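Local structure of mitochondrial dynamics protein MID49 (Mus musculus, 4WOY) at residues 42-50 / 112-120; 124-134 / 194-205. The protein sits in the mitochondrial outer membrane, recruits the fission mediator Drp1 to the mitochondrial surface, regulates its GTPase activity and is required for mitochondrial fission. The protein carries 1 engineered substitution. All blocks are in the same frame, centred on the assembly; numbering follows the deposited sequence.

Interaction 1: residues 42-50 / 112-120; sequences KFPELPFGA and CSPWDRFLV
P47 and F48 both meet the indole of W115, P47 over a face and F48 at the edge. The six-membered ring of W115 forms a T-shaped stack with F48: the edge of W115 points at the face of F48, with centroids 5.0 Å apart and planes at 81°. W115 CH2 stands over the middle of the F48 ring. With chi1 at -57°, W115 CG lies beside its backbone N and anti to the carbonyl carbon, and the indole reaches across to F48. P47 CD lies toward the rim of the indole face, 3.5 Å from W115 CZ2. P47 also sits against P114, CD to CG 3.8 Å. L46 reaches the F118 ring at its edge, CD2 to CE2 3.9 Å. E45 and R117 meet through a water, which donates to E45 OE2 (2.7 Å) and accepts from R117 NH1 (2.8 Å).

Further out, the indole NE1 is tied to the backbone O of E76. S113 OG accepts from W115 N in an ST turn.

No direct hydrogen bond joins the segments. Two loop regions of the MID51-like C-terminal domain, of the nucleotidyltransferase clan, thus pack mainly by apolar and aromatic contact, with a water-mediated charge pair.

Interaction 2: residues 124-134 / 194-205; sequences LSSRVLLELLR and AWPLEGLASNLW
N203 OD1 is gripped by two donors. S125 OG gives it a 2.8 Å bond. R127 NH2 approaches in the carbonyl plane, on a lone pair, at 3.3 Å and with a bent N-H angle of 135°. The R127 chain, bent at chi3 (59°), runs beside the N203 side chain. S125 is the N-cap of helix 126-139: its OG also accepts from V128 N at 3.2 Å.

S126 OG lies between two carbonyls, S202 O and L204 O, within hydrogen-bonding distance of both. Its CB rests over a face of W205, 3.8 Å from the centroid of the five-membered ring, in a CH-pi contact. In its ring plane, W205 NE1 donates to L124 O at 3.0 Å. L129 CD1 packs against W205 CZ2 (3.7 Å).

Farther along, L130 lies on the A194-P196 backbone. R134 NH2 and E198 OE2 make a long salt bridge by charge alone, with the oxygen well out of the guanidinium plane.

The contact joins helix 126-139 to the loop between sheet strands 191-193 and 205-208 of the MID51-like C-terminal domain. Loop oxygens hold the N-cap and the helix start: N203 O takes S126 N, and N203 OD1 takes the S125 hydroxyl.

Following the chain from the N terminus, helix 18-42 ends and its exit loop enters interaction 1, which closes a long span containing strands 69-74, 82-86 and 97-102 when the chain returns at 112-120. The hairpin of strands 119-120 and 123-124 then leads straight into interaction 2. That contact closes a second span, running through helix 126-139 and strands 153-156 to 191-193, at 194-205. The two closures follow in series and neither nest nor cross. They touch where F118 O meets S125 N, a probable hydrogen bond, and where L124 packs on F118 and W115. Interaction 1 joins two loops; interaction 2 ties helix 126-139 to a loop between mixed-sheet strands.

Interaction 1: residues 42-50 / 112-120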
loop_
_atom_site.group_PDB
_atom_site.type_symbol
_atom_site.label_atom_id
_atom_site.label_comp_id
_atom_site.label_asym_id
_atom_site.label_seq_id
_atom_site.Cartn_x
_atom_site.Cartn_y
_atom_site.Cartn_z
ATOM N N LYS A 42 -16.305 -20.020 -8.554
ATOM C CA LYS A 42 -16.391 -20.725 -7.282
ATOM C C LYS A 42 -17.286 -20.049 -6.220
ATOM O O LYS A 42 -17.825 -20.724 -5.328
ATOM C CB LYS A 42 -14.982 -20.924 -6.730
ATOM C CG LYS A 42 -14.091 -21.690 -7.666
ATOM C CD LYS A 42 -14.528 -23.141 -7.809
ATOM C CE LYS A 42 -13.521 -23.951 -8.626
ATOM N NZ LYS A 42 -13.530 -23.531 -10.054
ATOM N N PHE A 43 -17.385 -18.726 -6.274
ATOM C CA PHE A 43 -18.175 -17.985 -5.293
ATOM C C PHE A 43 -19.115 -16.980 -5.937
ATOM O O PHE A 43 -19.044 -15.792 -5.626
ATOM C CB PHE A 43 -17.257 -17.249 -4.317
ATOM C CG PHE A 43 -16.332 -18.151 -3.562
ATOM C CD1 PHE A 43 -16.759 -18.802 -2.410
ATOM C CD2 PHE A 43 -15.046 -18.377 -4.017
ATOM C CE1 PHE A 43 -15.907 -19.646 -1.711
ATOM C CE2 PHE A 43 -14.198 -19.229 -3.329
ATOM C CZ PHE A 43 -14.629 -19.864 -2.173
ATOM N N PRO A 44 -20.024 -17.456 -6.806
ATOM C CA PRO A 44 -20.974 -16.557 -7.463
ATOM C C PRO A 44 -21.935 -15.877 -6.474
ATOM O O PRO A 44 -22.454 -14.810 -6.795
ATOM C CB PRO A 44 -21.716 -17.491 -8.425
ATOM C CG PRO A 44 -21.643 -18.804 -7.766
ATOM C CD PRO A 44 -20.294 -18.867 -7.151
ATOM N N GLU A 45 -22.190 -16.490 -5.319
ATOM C CA GLU A 45 -23.039 -15.883 -4.298
ATOM C C GLU A 45 -22.342 -14.694 -3.575
ATOM O O GLU A 45 -22.995 -13.921 -2.865
ATOM C CB GLU A 45 -23.489 -16.926 -3.272
ATOM C CG GLU A 45 -22.440 -17.312 -2.238
ATOM C CD GLU A 45 -21.466 -18.374 -2.719
ATOM O OE1 GLU A 45 -21.365 -18.617 -3.941
ATOM O OE2 GLU A 45 -20.790 -18.962 -1.845
ATOM N N LEU A 46 -21.022 -14.570 -3.705
ATOM C CA LEU A 46 -20.320 -13.452 -3.071
ATOM C C LEU A 46 -20.075 -12.352 -4.090
ATOM O O LEU A 46 -19.267 -12.525 -5.010
ATOM C CB LEU A 46 -18.996 -13.899 -2.460
ATOM C CG LEU A 46 -19.062 -15.070 -1.489
ATOM C CD1 LEU A 46 -17.653 -15.399 -1.008
ATOM C CD2 LEU A 46 -19.997 -14.735 -0.313
ATOM N N PRO A 47 -20.763 -11.208 -3.917
ATOM C CA PRO A 47 -20.714 -10.131 -4.903
ATOM C C PRO A 47 -19.462 -9.263 -4.748
ATOM O O PRO A 47 -19.520 -8.178 -4.168
ATOM C CB PRO A 47 -21.997 -9.335 -4.608
ATOM C CG PRO A 47 -22.193 -9.524 -3.151
ATOM C CD PRO A 47 -21.710 -10.917 -2.829
ATOM N N PHE A 48 -18.339 -9.773 -5.243
ATOM C CA PHE A 48 -17.138 -8.990 -5.411
ATOM C C PHE A 48 -17.223 -8.247 -6.750
ATOM O O PHE A 48 -17.802 -8.735 -7.716
ATOM C CB PHE A 48 -15.881 -9.880 -5.365
ATOM C CG PHE A 48 -15.565 -10.452 -3.999
ATOM C CD1 PHE A 48 -14.921 -9.688 -3.040
ATOM C CD2 PHE A 48 -15.887 -11.766 -3.691
ATOM C CE1 PHE A 48 -14.624 -10.211 -1.793
ATOM C CE2 PHE A 48 -15.582 -12.312 -2.453
ATOM C CZ PHE A 48 -14.957 -11.528 -1.490
ATOM N N GLY A 49 -16.652 -7.056 -6.806
ATOM C CA GLY A 49 -16.528 -6.364 -8.073
ATOM C C GLY A 49 -15.337 -6.954 -8.806
ATOM O O GLY A 49 -14.657 -7.837 -8.285
ATOM N N ALA A 50 -15.093 -6.455 -10.011
ATOM C CA ALA A 50 -13.946 -6.862 -10.814
ATOM C C ALA A 50 -12.625 -6.564 -10.107
ATOM O O ALA A 50 -12.465 -5.520 -9.474
ATOM C CB ALA A 50 -13.991 -6.154 -12.188
ATOM N N CYS A 112 -29.894 -12.472 5.349
ATOM C CA CYS A 112 -30.428 -11.642 4.277
ATOM C C CYS A 112 -29.304 -11.160 3.369
ATOM O O CYS A 112 -29.535 -10.842 2.223
ATOM C CB CYS A 112 -31.196 -10.461 4.858
ATOM S SG CYS A 112 -32.783 -10.986 5.553
ATOM N N SER A 113 -28.089 -11.094 3.900
ATOM C CA SER A 113 -26.918 -10.719 3.117
ATOM C C SER A 113 -25.910 -11.858 2.996
ATOM O O SER A 113 -25.610 -12.526 3.983
ATOM C CB SER A 113 -26.226 -9.514 3.732
ATOM O OG SER A 113 -24.956 -9.343 3.122
ATOM N N PRO A 114 -25.361 -12.059 1.784
ATOM C CA PRO A 114 -24.342 -13.093 1.557
ATOM C C PRO A 114 -23.094 -12.848 2.390
ATOM O O PRO A 114 -22.357 -13.783 2.694
ATOM C CB PRO A 114 -24.039 -12.967 0.044
ATOM C CG PRO A 114 -24.478 -11.537 -0.316
ATOM C CD PRO A 114 -25.680 -11.308 0.542
ATOM N N TRP A 115 -22.868 -11.605 2.790
ATOM C CA TRP A 115 -21.723 -11.323 3.620
ATOM C C TRP A 115 -21.936 -11.740 5.091
ATOM O O TRP A 115 -20.976 -11.719 5.887
ATOM C CB TRP A 115 -21.378 -9.835 3.543
ATOM C CG TRP A 115 -21.104 -9.345 2.143
ATOM C CD1 TRP A 115 -21.842 -8.428 1.433
ATOM C CD2 TRP A 115 -20.012 -9.737 1.283
ATOM N NE1 TRP A 115 -21.275 -8.230 0.190
ATOM C CE2 TRP A 115 -20.157 -9.020 0.074
ATOM C CE3 TRP A 115 -18.944 -10.639 1.412
ATOM C CZ2 TRP A 115 -19.265 -9.177 -0.999
ATOM C CZ3 TRP A 115 -18.052 -10.782 0.348
ATOM C CH2 TRP A 115 -18.219 -10.053 -0.838
ATOM N N ASP A 116 -23.175 -12.092 5.461
ATOM C CA ASP A 116 -23.470 -12.414 6.870
ATOM C C ASP A 116 -22.666 -13.622 7.396
ATOM O O ASP A 116 -22.371 -13.687 8.592
ATOM C CB ASP A 116 -24.959 -12.686 7.098
ATOM C CG ASP A 116 -25.807 -11.437 7.022
ATOM O OD1 ASP A 116 -25.262 -10.315 7.084
ATOM O OD2 ASP A 116 -27.039 -11.586 6.917
ATOM N N ARG A 117 -22.277 -14.548 6.518
ATOM C CA ARG A 117 -21.498 -15.704 6.968
ATOM C C ARG A 117 -20.102 -15.309 7.493
ATOM O O ARG A 117 -19.437 -16.105 8.161
ATOM C CB ARG A 117 -21.352 -16.727 5.860
ATOM C CG ARG A 117 -20.510 -16.255 4.743
ATOM C CD ARG A 117 -20.263 -17.378 3.769
ATOM N NE ARG A 117 -19.158 -18.210 4.207
ATOM C CZ ARG A 117 -18.479 -19.019 3.399
ATOM N NH1 ARG A 117 -18.801 -19.105 2.108
ATOM N NH2 ARG A 117 -17.473 -19.737 3.884
ATOM N N PHE A 118 -19.666 -14.089 7.190
ATOM C CA PHE A 118 -18.399 -13.581 7.696
ATOM C C PHE A 118 -18.587 -12.720 8.929
ATOM O O PHE A 118 -17.664 -12.025 9.361
ATOM C CB PHE A 118 -17.680 -12.801 6.595
ATOM C CG PHE A 118 -17.560 -13.577 5.330
ATOM C CD1 PHE A 118 -16.691 -14.669 5.260
ATOM C CD2 PHE A 118 -18.364 -13.272 4.232
ATOM C CE1 PHE A 118 -16.594 -15.425 4.090
ATOM C CE2 PHE A 118 -18.275 -14.024 3.062
ATOM C CZ PHE A 118 -17.387 -15.113 2.996
ATOM N N LEU A 119 -19.790 -12.744 9.490
ATOM C CA LEU A 119 -20.036 -12.020 10.722
ATOM C C LEU A 119 -19.416 -12.714 11.933
ATOM O O LEU A 119 -19.589 -13.906 12.136
ATOM C CB LEU A 119 -21.541 -11.847 10.944
ATOM C CG LEU A 119 -22.312 -10.788 10.167
ATOM C CD1 LEU A 119 -23.754 -10.876 10.603
ATOM C CD2 LEU A 119 -21.749 -9.430 10.481
ATOM N N VAL A 120 -18.659 -11.955 12.709
ATOM C CA VAL A 120 -18.312 -12.312 14.077
ATOM C C VAL A 120 -19.033 -11.345 14.999
ATOM O O VAL A 120 -18.775 -10.151 14.947
ATOM C CB VAL A 120 -16.797 -12.263 14.317
ATOM C CG1 VAL A 120 -16.484 -12.505 15.788
ATOM C CG2 VAL A 120 -16.144 -13.306 13.483
HETATM O O HOH W 1 -21.126 -18.295 0.732
#

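Interaction 2: residues 124-134 / 194-205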
loop_
_atom_site.group_PDB
_atom_site.type_symbol
_atom_site.label_atom_id
_atom_site.label_comp_id
_atom_site.label_asym_id
_atom_site.label_seq_id
_atom_site.Cartn_x
_atom_site.Cartn_y
_atom_site.Cartn_z
ATOM N N LEU A 124 -18.697 -7.400 10.374
ATOM C CA LEU A 124 -18.098 -8.124 9.278
ATOM C C LEU A 124 -16.602 -8.298 9.530
ATOM O O LEU A 124 -15.852 -7.321 9.581
ATOM C CB LEU A 124 -18.324 -7.375 7.970
ATOM C CG LEU A 124 -17.834 -8.012 6.682
ATOM C CD1 LEU A 124 -18.575 -9.294 6.451
ATOM C CD2 LEU A 124 -18.080 -7.032 5.561
ATOM N N SER A 125 -16.177 -9.549 9.680
ATOM C CA SER A 125 -14.819 -9.838 10.137
ATOM C C SER A 125 -13.816 -9.931 8.994
ATOM O O SER A 125 -13.904 -10.830 8.188
ATOM C CB SER A 125 -14.784 -11.144 10.925
ATOM O OG SER A 125 -13.447 -11.472 11.286
ATOM N N SER A 126 -12.842 -9.032 8.957
ATOM C CA SER A 126 -11.801 -9.138 7.955
ATOM C C SER A 126 -11.047 -10.471 8.128
ATOM O O SER A 126 -10.725 -11.119 7.140
ATOM C CB SER A 126 -10.862 -7.926 8.024
ATOM O OG SER A 126 -10.128 -7.919 9.219
ATOM N N ARG A 127 -10.827 -10.894 9.379
ATOM C CA ARG A 127 -10.082 -12.118 9.663
ATOM C C ARG A 127 -10.731 -13.346 9.055
ATOM O O ARG A 127 -10.037 -14.193 8.509
ATOM C CB ARG A 127 -9.932 -12.350 11.170
ATOM C CG ARG A 127 -9.479 -13.776 11.536
ATOM C CD ARG A 127 -9.343 -13.969 13.039
ATOM N NE ARG A 127 -10.608 -13.718 13.741
ATOM C CZ ARG A 127 -11.591 -14.612 13.870
ATOM N NH1 ARG A 127 -11.466 -15.835 13.350
ATOM N NH2 ARG A 127 -12.699 -14.285 14.529
ATOM N N VAL A 128 -12.048 -13.458 9.169
ATOM C CA VAL A 128 -12.763 -14.597 8.604
ATOM C C VAL A 128 -12.740 -14.530 7.071
ATOM O O VAL A 128 -12.531 -15.543 6.384
ATOM C CB VAL A 128 -14.210 -14.668 9.143
ATOM C CG1 VAL A 128 -14.985 -15.817 8.490
ATOM C CG2 VAL A 128 -14.188 -14.836 10.671
ATOM N N LEU A 129 -12.907 -13.326 6.538
ATOM C CA LEU A 129 -12.752 -13.113 5.109
ATOM C C LEU A 129 -11.363 -13.523 4.637
ATOM O O LEU A 129 -11.230 -14.191 3.625
ATOM C CB LEU A 129 -13.005 -11.651 4.785
ATOM C CG LEU A 129 -14.509 -11.507 4.587
ATOM C CD1 LEU A 129 -14.978 -10.083 4.861
ATOM C CD2 LEU A 129 -14.839 -11.966 3.144
ATOM N N LEU A 130 -10.346 -13.145 5.410
ATOM C CA LEU A 130 -8.968 -13.505 5.136
ATOM C C LEU A 130 -8.769 -15.017 5.099
ATOM O O LEU A 130 -8.144 -15.526 4.167
ATOM C CB LEU A 130 -8.041 -12.882 6.170
ATOM C CG LEU A 130 -7.584 -11.462 5.874
ATOM C CD1 LEU A 130 -6.711 -10.978 7.007
ATOM C CD2 LEU A 130 -6.833 -11.399 4.546
ATOM N N GLU A 131 -9.332 -15.728 6.074
ATOM C CA GLU A 131 -9.238 -17.193 6.106
ATOM C C GLU A 131 -9.799 -17.827 4.816
ATOM O O GLU A 131 -9.217 -18.753 4.262
ATOM C CB GLU A 131 -10.029 -17.765 7.294
ATOM C CG GLU A 131 -9.599 -17.315 8.674
ATOM C CD GLU A 131 -10.529 -17.858 9.775
ATOM O OE1 GLU A 131 -11.709 -18.138 9.451
ATOM O OE2 GLU A 131 -10.095 -17.965 10.954
ATOM N N LEU A 132 -10.930 -17.310 4.344
ATOM C CA LEU A 132 -11.573 -17.855 3.162
ATOM C C LEU A 132 -10.716 -17.673 1.920
ATOM O O LEU A 132 -10.523 -18.593 1.163
ATOM C CB LEU A 132 -12.938 -17.208 2.934
ATOM C CG LEU A 132 -13.669 -17.759 1.699
ATOM C CD1 LEU A 132 -14.341 -19.073 2.011
ATOM C CD2 LEU A 132 -14.638 -16.741 1.142
ATOM N N LEU A 133 -10.224 -16.471 1.699
ATOM C CA LEU A 133 -9.429 -16.213 0.508
ATOM C C LEU A 133 -8.053 -16.888 0.557
ATOM O O LEU A 133 -7.550 -17.338 -0.474
ATOM C CB LEU A 133 -9.281 -14.709 0.292
ATOM C CG LEU A 133 -8.671 -14.277 -1.040
ATOM C CD1 LEU A 133 -9.305 -14.971 -2.269
ATOM C CD2 LEU A 133 -8.745 -12.772 -1.139
ATOM N N ARG A 134 -7.461 -16.978 1.749
ATOM C CA ARG A 134 -6.184 -17.657 1.904
ATOM C C ARG A 134 -6.336 -19.123 1.511
ATOM O O ARG A 134 -5.466 -19.694 0.847
ATOM C CB ARG A 134 -5.648 -17.532 3.335
ATOM C CG ARG A 134 -4.219 -18.105 3.527
ATOM C CD ARG A 134 -3.479 -17.420 4.663
ATOM N NE ARG A 134 -4.378 -17.254 5.794
ATOM C CZ ARG A 134 -4.604 -16.099 6.409
ATOM N NH1 ARG A 134 -3.967 -14.996 6.022
ATOM N NH2 ARG A 134 -5.465 -16.051 7.422
ATOM N N ALA A 194 -9.093 -5.762 4.149
ATOM C CA ALA A 194 -9.018 -6.947 4.955
ATOM C C ALA A 194 -7.549 -7.373 5.028
ATOM O O ALA A 194 -7.091 -8.195 4.240
ATOM C CB ALA A 194 -9.875 -8.059 4.350
ATOM N N TRP A 195 -6.806 -6.847 5.984
ATOM C CA TRP A 195 -5.388 -7.141 6.042
ATOM C C TRP A 195 -5.079 -7.586 7.431
ATOM O O TRP A 195 -5.752 -7.187 8.368
ATOM C CB TRP A 195 -4.536 -5.932 5.651
ATOM C CG TRP A 195 -3.233 -6.267 4.909
ATOM C CD1 TRP A 195 -1.987 -5.795 5.201
ATOM C CD2 TRP A 195 -3.070 -7.153 3.776
ATOM N NE1 TRP A 195 -1.066 -6.301 4.314
ATOM C CE2 TRP A 195 -1.700 -7.146 3.436
ATOM C CE3 TRP A 195 -3.950 -7.953 3.021
ATOM C CZ2 TRP A 195 -1.183 -7.899 2.362
ATOM C CZ3 TRP A 195 -3.437 -8.703 1.951
ATOM C CH2 TRP A 195 -2.066 -8.669 1.637
ATOM N N PRO A 196 -4.102 -8.485 7.562
ATOM C CA PRO A 196 -3.774 -8.888 8.914
ATOM C C PRO A 196 -3.035 -7.819 9.659
ATOM O O PRO A 196 -2.271 -7.005 9.138
ATOM C CB PRO A 196 -2.871 -10.107 8.706
ATOM C CG PRO A 196 -2.203 -9.825 7.419
ATOM C CD PRO A 196 -3.271 -9.198 6.574
ATOM N N LEU A 197 -3.365 -7.805 10.923
ATOM C CA LEU A 197 -2.354 -7.834 11.926
ATOM C C LEU A 197 -3.165 -8.856 12.719
ATOM O O LEU A 197 -4.338 -8.614 13.032
ATOM C CB LEU A 197 -2.063 -6.473 12.572
ATOM C CG LEU A 197 -0.875 -6.441 13.536
ATOM C CD1 LEU A 197 0.426 -6.322 12.748
ATOM C CD2 LEU A 197 -1.006 -5.281 14.492
ATOM N N GLU A 198 -2.577 -10.025 12.962
ATOM C CA GLU A 198 -3.361 -11.170 13.428
ATOM C C GLU A 198 -3.326 -11.268 14.938
ATOM O O GLU A 198 -3.940 -12.152 15.543
ATOM C CB GLU A 198 -2.858 -12.466 12.780
ATOM C CG GLU A 198 -3.339 -12.650 11.346
ATOM C CD GLU A 198 -2.711 -13.840 10.655
ATOM O OE1 GLU A 198 -1.470 -13.873 10.537
ATOM O OE2 GLU A 198 -3.462 -14.742 10.230
ATOM N N GLY A 199 -2.591 -10.340 15.535
ATOM C CA GLY A 199 -2.704 -10.077 16.951
ATOM C C GLY A 199 -3.771 -8.994 17.044
ATOM O O GLY A 199 -4.184 -8.450 16.013
ATOM N N LEU A 200 -4.209 -8.689 18.265
ATOM C CA LEU A 200 -5.199 -7.639 18.565
ATOM C C LEU A 200 -6.535 -7.816 17.806
ATOM O O LEU A 200 -7.170 -8.865 17.918
ATOM C CB LEU A 200 -4.601 -6.246 18.297
ATOM C CG LEU A 200 -5.254 -5.038 18.989
ATOM C CD1 LEU A 200 -5.337 -5.260 20.499
ATOM C CD2 LEU A 200 -4.545 -3.715 18.658
ATOM N N ALA A 201 -6.956 -6.809 17.038
ATOM C CA ALA A 201 -8.284 -6.802 16.404
ATOM C C ALA A 201 -8.339 -7.189 14.918
ATOM O O ALA A 201 -8.433 -6.330 14.047
ATOM C CB ALA A 201 -8.883 -5.453 16.577
ATOM N N SER A 202 -8.359 -8.489 14.654
ATOM C CA SER A 202 -8.334 -9.021 13.298
ATOM C C SER A 202 -9.730 -9.043 12.725
ATOM O O SER A 202 -9.914 -9.194 11.516
ATOM C CB SER A 202 -7.710 -10.426 13.259
ATOM O OG SER A 202 -6.313 -10.387 13.011
ATOM N N ASN A 203 -10.721 -8.841 13.578
ATOM C CA ASN A 203 -12.043 -8.557 13.056
ATOM C C ASN A 203 -12.064 -7.167 12.385
ATOM O O ASN A 203 -12.775 -6.953 11.414
ATOM C CB ASN A 203 -13.083 -8.651 14.177
ATOM C CG ASN A 203 -13.195 -10.061 14.751
ATOM O OD1 ASN A 203 -13.092 -11.053 14.024
ATOM N ND2 ASN A 203 -13.373 -10.151 16.069
ATOM N N LEU A 204 -11.232 -6.247 12.857
ATOM C CA LEU A 204 -11.176 -4.916 12.267
ATOM C C LEU A 204 -10.480 -4.883 10.898
ATOM O O LEU A 204 -9.615 -5.712 10.604
ATOM C CB LEU A 204 -10.486 -3.935 13.214
ATOM C CG LEU A 204 -11.188 -3.787 14.569
ATOM C CD1 LEU A 204 -10.457 -2.814 15.449
ATOM C CD2 LEU A 204 -12.631 -3.360 14.408
ATOM N N TRP A 205 -10.889 -3.918 10.081
ATOM C CA TRP A 205 -10.311 -3.643 8.766
ATOM C C TRP A 205 -9.180 -2.624 8.895
ATOM O O TRP A 205 -9.155 -1.847 9.846
ATOM C CB TRP A 205 -11.394 -3.115 7.816
ATOM C CG TRP A 205 -12.400 -4.157 7.549
ATOM C CD1 TRP A 205 -13.248 -4.734 8.451
ATOM C CD2 TRP A 205 -12.638 -4.808 6.303
ATOM N NE1 TRP A 205 -13.999 -5.705 7.842
ATOM C CE2 TRP A 205 -13.650 -5.768 6.526
ATOM C CE3 TRP A 205 -12.099 -4.666 5.020
ATOM C CZ2 TRP A 205 -14.130 -6.576 5.513
ATOM C CZ3 TRP A 205 -12.574 -5.468 4.023
ATOM C CH2 TRP A 205 -13.585 -6.415 4.268
#